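PDB 2J22: fucolectin-related protein from Streptococcus pneumoniae, which probably binds fucose-containing blood group antigens, serving as a calcium-containing carbohydrate-recognition module of a pneumococcal virulence factor. Local coordinates for residues T21-S32 with T50-E61. Numbering follows the deposited sequence.
Sequences TRQSSTDYNGFS and THTKEDSPSWWE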
loop_
_atom_site.group_PDB
_atom_site.type_symbol
_atom_site.label_atom_id
_atom_site.label_comp_id
_atom_site.label_asym_id
_atom_site.label_seq_id
_atom_site.Cartn_x
_atom_site.Cartn_y
_atom_site.Cartn_z
ATOM N N THR A 21 -1.914 9.212 5.061
ATOM C CA THR A 21 -2.583 7.986 4.628
ATOM C C THR A 21 -4.041 7.893 5.077
ATOM O O THR A 21 -4.499 8.585 6.066
ATOM C CB THR A 21 -1.778 6.734 5.051
ATOM O OG1 THR A 21 -1.655 6.708 6.477
ATOM C CG2 THR A 21 -0.352 6.819 4.544
ATOM N N ARG A 22 -4.802 7.052 4.382
ATOM C CA ARG A 22 -6.111 6.708 4.891
ATOM C C ARG A 22 -6.544 5.317 4.374
ATOM O O ARG A 22 -5.920 4.766 3.466
ATOM C CB ARG A 22 -7.144 7.805 4.529
ATOM C CG ARG A 22 -7.508 7.813 3.090
ATOM C CD ARG A 22 -8.234 9.061 2.632
ATOM N NE ARG A 22 -8.503 8.938 1.195
ATOM C CZ ARG A 22 -9.729 8.853 0.711
ATOM N NH1 ARG A 22 -10.762 8.895 1.549
ATOM N NH2 ARG A 22 -9.933 8.733 -0.584
ATOM N N GLN A 23 -7.625 4.774 4.917
ATOM C CA GLN A 23 -8.054 3.451 4.460
ATOM C C GLN A 23 -9.543 3.292 4.697
ATOM O O GLN A 23 -10.160 4.124 5.358
ATOM C CB GLN A 23 -7.199 2.325 5.130
ATOM C CG GLN A 23 -7.238 2.234 6.685
ATOM C CD GLN A 23 -6.168 1.292 7.313
ATOM O OE1 GLN A 23 -5.280 0.728 6.608
ATOM N NE2 GLN A 23 -6.289 1.061 8.581
ATOM N N SER A 24 -10.111 2.244 4.142
ATOM C CA SER A 24 -11.536 1.993 4.129
ATOM C C SER A 24 -12.080 1.900 5.557
ATOM O O SER A 24 -13.169 2.417 5.823
ATOM C CB SER A 24 -11.818 0.729 3.336
ATOM O OG SER A 24 -11.109 -0.357 3.936
ATOM N N SER A 25 -11.338 1.263 6.477
ATOM C CA SER A 25 -11.756 1.259 7.880
ATOM C C SER A 25 -10.562 0.780 8.715
ATOM O O SER A 25 -9.549 0.401 8.185
ATOM C CB SER A 25 -12.972 0.337 8.122
ATOM O OG SER A 25 -12.634 -1.010 7.787
ATOM N N THR A 26 -10.686 0.733 10.023
ATOM C CA THR A 26 -9.527 0.289 10.808
ATOM C C THR A 26 -9.970 -0.725 11.845
ATOM O O THR A 26 -11.025 -0.537 12.516
ATOM C CB THR A 26 -8.927 1.512 11.499
ATOM O OG1 THR A 26 -8.399 2.433 10.520
ATOM C CG2 THR A 26 -7.757 1.136 12.410
ATOM N N ASP A 27 -9.201 -1.803 11.980
ATOM C CA ASP A 27 -9.496 -2.797 13.014
ATOM C C ASP A 27 -8.199 -3.106 13.754
ATOM O O ASP A 27 -7.126 -2.955 13.196
ATOM C CB ASP A 27 -10.045 -4.037 12.354
ATOM C CG ASP A 27 -11.229 -4.638 13.090
ATOM O OD1 ASP A 27 -11.661 -4.075 14.102
ATOM O OD2 ASP A 27 -11.780 -5.696 12.708
ATOM N N TYR A 28 -8.291 -3.443 15.035
ATOM C CA TYR A 28 -7.104 -3.989 15.758
ATOM C C TYR A 28 -5.975 -2.985 15.880
ATOM O O TYR A 28 -4.804 -3.305 15.848
ATOM C CB TYR A 28 -6.606 -5.297 15.126
ATOM C CG TYR A 28 -7.701 -6.339 15.008
ATOM C CD1 TYR A 28 -8.306 -6.871 16.155
ATOM C CD2 TYR A 28 -8.139 -6.815 13.749
ATOM C CE1 TYR A 28 -9.359 -7.808 16.075
ATOM C CE2 TYR A 28 -9.195 -7.778 13.642
ATOM C CZ TYR A 28 -9.792 -8.265 14.817
ATOM O OH TYR A 28 -10.799 -9.218 14.743
ATOM N N ASN A 29 -6.333 -1.726 16.036
ATOM C CA ASN A 29 -5.322 -0.678 16.030
ATOM C C ASN A 29 -4.413 -0.664 14.788
ATOM O O ASN A 29 -3.248 -0.221 14.854
ATOM C CB ASN A 29 -4.527 -0.742 17.361
ATOM C CG ASN A 29 -5.296 -0.084 18.507
ATOM O OD1 ASN A 29 -6.216 0.674 18.241
ATOM N ND2 ASN A 29 -4.938 -0.387 19.772
ATOM N N GLY A 30 -4.920 -1.164 13.647
ATOM C CA GLY A 30 -4.088 -1.218 12.447
ATOM C C GLY A 30 -4.124 0.042 11.631
ATOM O O GLY A 30 -4.526 0.015 10.487
ATOM N N PHE A 31 -3.625 1.143 12.184
ATOM C CA PHE A 31 -3.825 2.443 11.551
ATOM C C PHE A 31 -3.141 2.476 10.192
ATOM O O PHE A 31 -2.100 1.912 10.053
ATOM C CB PHE A 31 -3.356 3.596 12.473
ATOM C CG PHE A 31 -3.791 3.423 13.901
ATOM C CD1 PHE A 31 -5.137 3.301 14.197
ATOM C CD2 PHE A 31 -2.858 3.315 14.931
ATOM C CE1 PHE A 31 -5.581 3.113 15.507
ATOM C CE2 PHE A 31 -3.289 3.132 16.283
ATOM C CZ PHE A 31 -4.658 3.020 16.556
ATOM N N SER A 32 -3.758 3.158 9.225
ATOM C CA SER A 32 -3.172 3.412 7.916
ATOM C C SER A 32 -1.703 3.905 7.921
ATOM O O SER A 32 -0.934 3.471 7.080
ATOM C CB SER A 32 -4.116 4.251 7.000
ATOM O OG SER A 32 -4.060 5.646 7.288
ATOM N N THR A 50 -0.887 -2.398 9.133
ATOM C CA THR A 50 -2.241 -1.846 9.013
ATOM C C THR A 50 -3.262 -3.034 9.076
ATOM O O THR A 50 -2.902 -4.224 8.912
ATOM C CB THR A 50 -2.434 -1.059 7.656
ATOM O OG1 THR A 50 -2.519 -1.999 6.587
ATOM C CG2 THR A 50 -1.208 -0.083 7.277
ATOM N N HIS A 51 -4.528 -2.711 9.264
ATOM C CA HIS A 51 -5.630 -3.678 9.355
ATOM C C HIS A 51 -6.953 -2.982 9.128
ATOM O O HIS A 51 -7.293 -2.040 9.885
ATOM C CB HIS A 51 -5.640 -4.395 10.724
ATOM C CG HIS A 51 -6.212 -5.791 10.670
ATOM N ND1 HIS A 51 -7.395 -6.099 10.036
ATOM C CD2 HIS A 51 -5.743 -6.956 11.169
ATOM C CE1 HIS A 51 -7.647 -7.393 10.169
ATOM N NE2 HIS A 51 -6.648 -7.941 10.842
ATOM N N THR A 52 -7.646 -3.328 8.053
ATOM C CA THR A 52 -9.025 -2.864 7.883
ATOM C C THR A 52 -9.992 -3.824 8.544
ATOM O O THR A 52 -9.636 -4.963 8.904
ATOM C CB THR A 52 -9.386 -2.625 6.370
ATOM O OG1 THR A 52 -9.436 -3.896 5.708
ATOM C CG2 THR A 52 -8.212 -1.864 5.586
ATOM N N LYS A 53 -11.240 -3.379 8.702
ATOM C CA LYS A 53 -12.351 -4.284 8.866
ATOM C C LYS A 53 -12.590 -5.146 7.634
ATOM O O LYS A 53 -11.921 -4.999 6.617
ATOM C CB LYS A 53 -13.604 -3.523 9.209
ATOM C CG LYS A 53 -13.517 -2.941 10.634
ATOM C CD LYS A 53 -14.593 -1.894 10.843
ATOM C CE LYS A 53 -15.016 -1.756 12.282
ATOM N NZ LYS A 53 -13.925 -1.218 13.125
ATOM N N GLU A 54 -13.642 -5.958 7.695
ATOM C CA GLU A 54 -13.905 -6.882 6.599
ATOM C C GLU A 54 -14.728 -6.178 5.500
ATOM O O GLU A 54 -15.936 -6.400 5.340
ATOM C CB GLU A 54 -14.626 -8.096 7.121
ATOM C CG GLU A 54 -13.805 -8.961 8.081
ATOM C CD GLU A 54 -14.729 -9.925 8.803
ATOM O OE1 GLU A 54 -15.483 -9.506 9.715
ATOM O OE2 GLU A 54 -14.780 -11.083 8.392
ATOM N N ASP A 55 -14.083 -5.289 4.765
ATOM C CA ASP A 55 -14.839 -4.313 3.952
ATOM C C ASP A 55 -15.131 -4.827 2.543
ATOM O O ASP A 55 -14.583 -5.873 2.120
ATOM C CB ASP A 55 -14.065 -2.973 3.831
ATOM C CG ASP A 55 -14.030 -2.202 5.102
ATOM O OD1 ASP A 55 -14.998 -2.258 5.918
ATOM O OD2 ASP A 55 -13.066 -1.504 5.393
ATOM N N SER A 56 -15.933 -4.058 1.784
ATOM C CA SER A 56 -16.371 -4.510 0.470
ATOM C C SER A 56 -16.215 -3.461 -0.683
ATOM O O SER A 56 -17.210 -2.935 -1.157
ATOM C CB SER A 56 -17.857 -4.995 0.578
ATOM O OG SER A 56 -18.016 -5.862 1.670
ATOM N N PRO A 57 -14.999 -3.173 -1.176
ATOM C CA PRO A 57 -13.738 -3.786 -0.747
ATOM C C PRO A 57 -13.005 -3.078 0.385
ATOM O O PRO A 57 -13.228 -1.897 0.669
ATOM C CB PRO A 57 -12.865 -3.626 -2.018
ATOM C CG PRO A 57 -13.350 -2.328 -2.621
ATOM C CD PRO A 57 -14.809 -2.235 -2.317
ATOM N N SER A 58 -12.039 -3.783 0.970
ATOM C CA SER A 58 -10.965 -3.146 1.719
ATOM C C SER A 58 -9.933 -2.465 0.820
ATOM O O SER A 58 -9.507 -3.023 -0.192
ATOM C CB SER A 58 -10.247 -4.155 2.641
ATOM O OG SER A 58 -11.187 -4.895 3.418
ATOM N N TRP A 59 -9.497 -1.258 1.214
ATOM C CA TRP A 59 -8.486 -0.563 0.457
ATOM C C TRP A 59 -7.675 0.341 1.411
ATOM O O TRP A 59 -8.071 0.599 2.528
ATOM C CB TRP A 59 -9.124 0.236 -0.724
ATOM C CG TRP A 59 -10.212 1.223 -0.252
ATOM C CD1 TRP A 59 -11.551 1.034 -0.299
ATOM C CD2 TRP A 59 -10.012 2.525 0.307
ATOM N NE1 TRP A 59 -12.212 2.126 0.224
ATOM C CE2 TRP A 59 -11.285 3.057 0.607
ATOM C CE3 TRP A 59 -8.871 3.306 0.599
ATOM C CZ2 TRP A 59 -11.457 4.316 1.214
ATOM C CZ3 TRP A 59 -9.026 4.554 1.194
ATOM C CH2 TRP A 59 -10.331 5.062 1.482
ATOM N N TRP A 60 -6.552 0.814 0.910
ATOM C CA TRP A 60 -5.656 1.729 1.604
ATOM C C TRP A 60 -5.055 2.708 0.592
ATOM O O TRP A 60 -4.812 2.373 -0.582
ATOM C CB TRP A 60 -4.565 0.918 2.343
ATOM C CG TRP A 60 -3.401 1.687 2.911
ATOM C CD1 TRP A 60 -3.132 1.866 4.228
ATOM C CD2 TRP A 60 -2.283 2.200 2.194
ATOM N NE1 TRP A 60 -1.935 2.511 4.369
ATOM C CE2 TRP A 60 -1.382 2.703 3.142
ATOM C CE3 TRP A 60 -1.922 2.242 0.826
ATOM C CZ2 TRP A 60 -0.193 3.355 2.795
ATOM C CZ3 TRP A 60 -0.713 2.845 0.463
ATOM C CH2 TRP A 60 0.132 3.414 1.452
ATOM N N GLU A 61 -4.816 3.936 1.032
ATOM C CA GLU A 61 -4.362 4.980 0.123
ATOM C C GLU A 61 -3.335 5.896 0.750
ATOM O O GLU A 61 -3.399 6.181 1.970
ATOM C CB GLU A 61 -5.547 5.871 -0.226
ATOM C CG GLU A 61 -5.386 6.670 -1.482
ATOM C CD GLU A 61 -6.717 7.224 -1.845
ATOM O OE1 GLU A 61 -7.121 8.235 -1.210
ATOM O OE2 GLU A 61 -7.359 6.598 -2.687
HETATM O O HOH W 1 -4.778 -1.408 5.335
HETATM O O HOH W 2 -10.918 -7.013 10.367
#
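E61 OE1 is gripped by two nitrogens of one side chain: R22 NE and R22 NH2, each 2.9 Å from it, both arrive from one face of the carboxylate, while E61 OE2 bridges to R127 on the neighbouring strand. The ring carbon CH2 of W59 lies over the R22 guanidinium, which is steeply tilted to the indole. R22 and E61 are also a hydrogen-bonded antiparallel pair (R22 N to E61 O, E61 N to R22 O), and 20-23 is an outermost strand of its sheet. S24 OG reaches D55 OD2 at 2.7 Å, on the anti side of the carboxylate; the S25 OG approach to the same oxygen is doubtfully short. Each hydroxyl also takes a backbone N-H, S24 OG from W59 and S25 OG, at 2.9 Å, from K53, tying the turn just after strand 20-23 to K53 and to the start of strand 59-64. In S24 the hydroxyl sits between backbone N and carbonyl carbon (chi1 58°); its CB lies over the five-membered ring of W59, 3.5 Å from the centroid and 15° off the normal, a CH-pi contact. W60 NE1 donates almost straight, in its ring plane, to S32 O at 3.0 Å. Q23 NE2 spans its own loop, donating to G30 O and T26 OG1; a water joins Q23 OE1 to T50 OG1, which in turn bonds L139 N, and the side chain of T50 lies about 7 Å from the calcium ion. At the far end the edge of Y28 points at the H51 face, centroids 4.8 Å apart and planes at 65°, and H51 ND1 is held by T52 O at 2.8 Å. D27 to G30 forms a type I' turn. The whole is an edge-strand pair continued by loops joined by hydrogen bonds (D27 N to H51 O, H51 N to G30 O), consistent with the beta-sandwich of a galactose-binding-like domain.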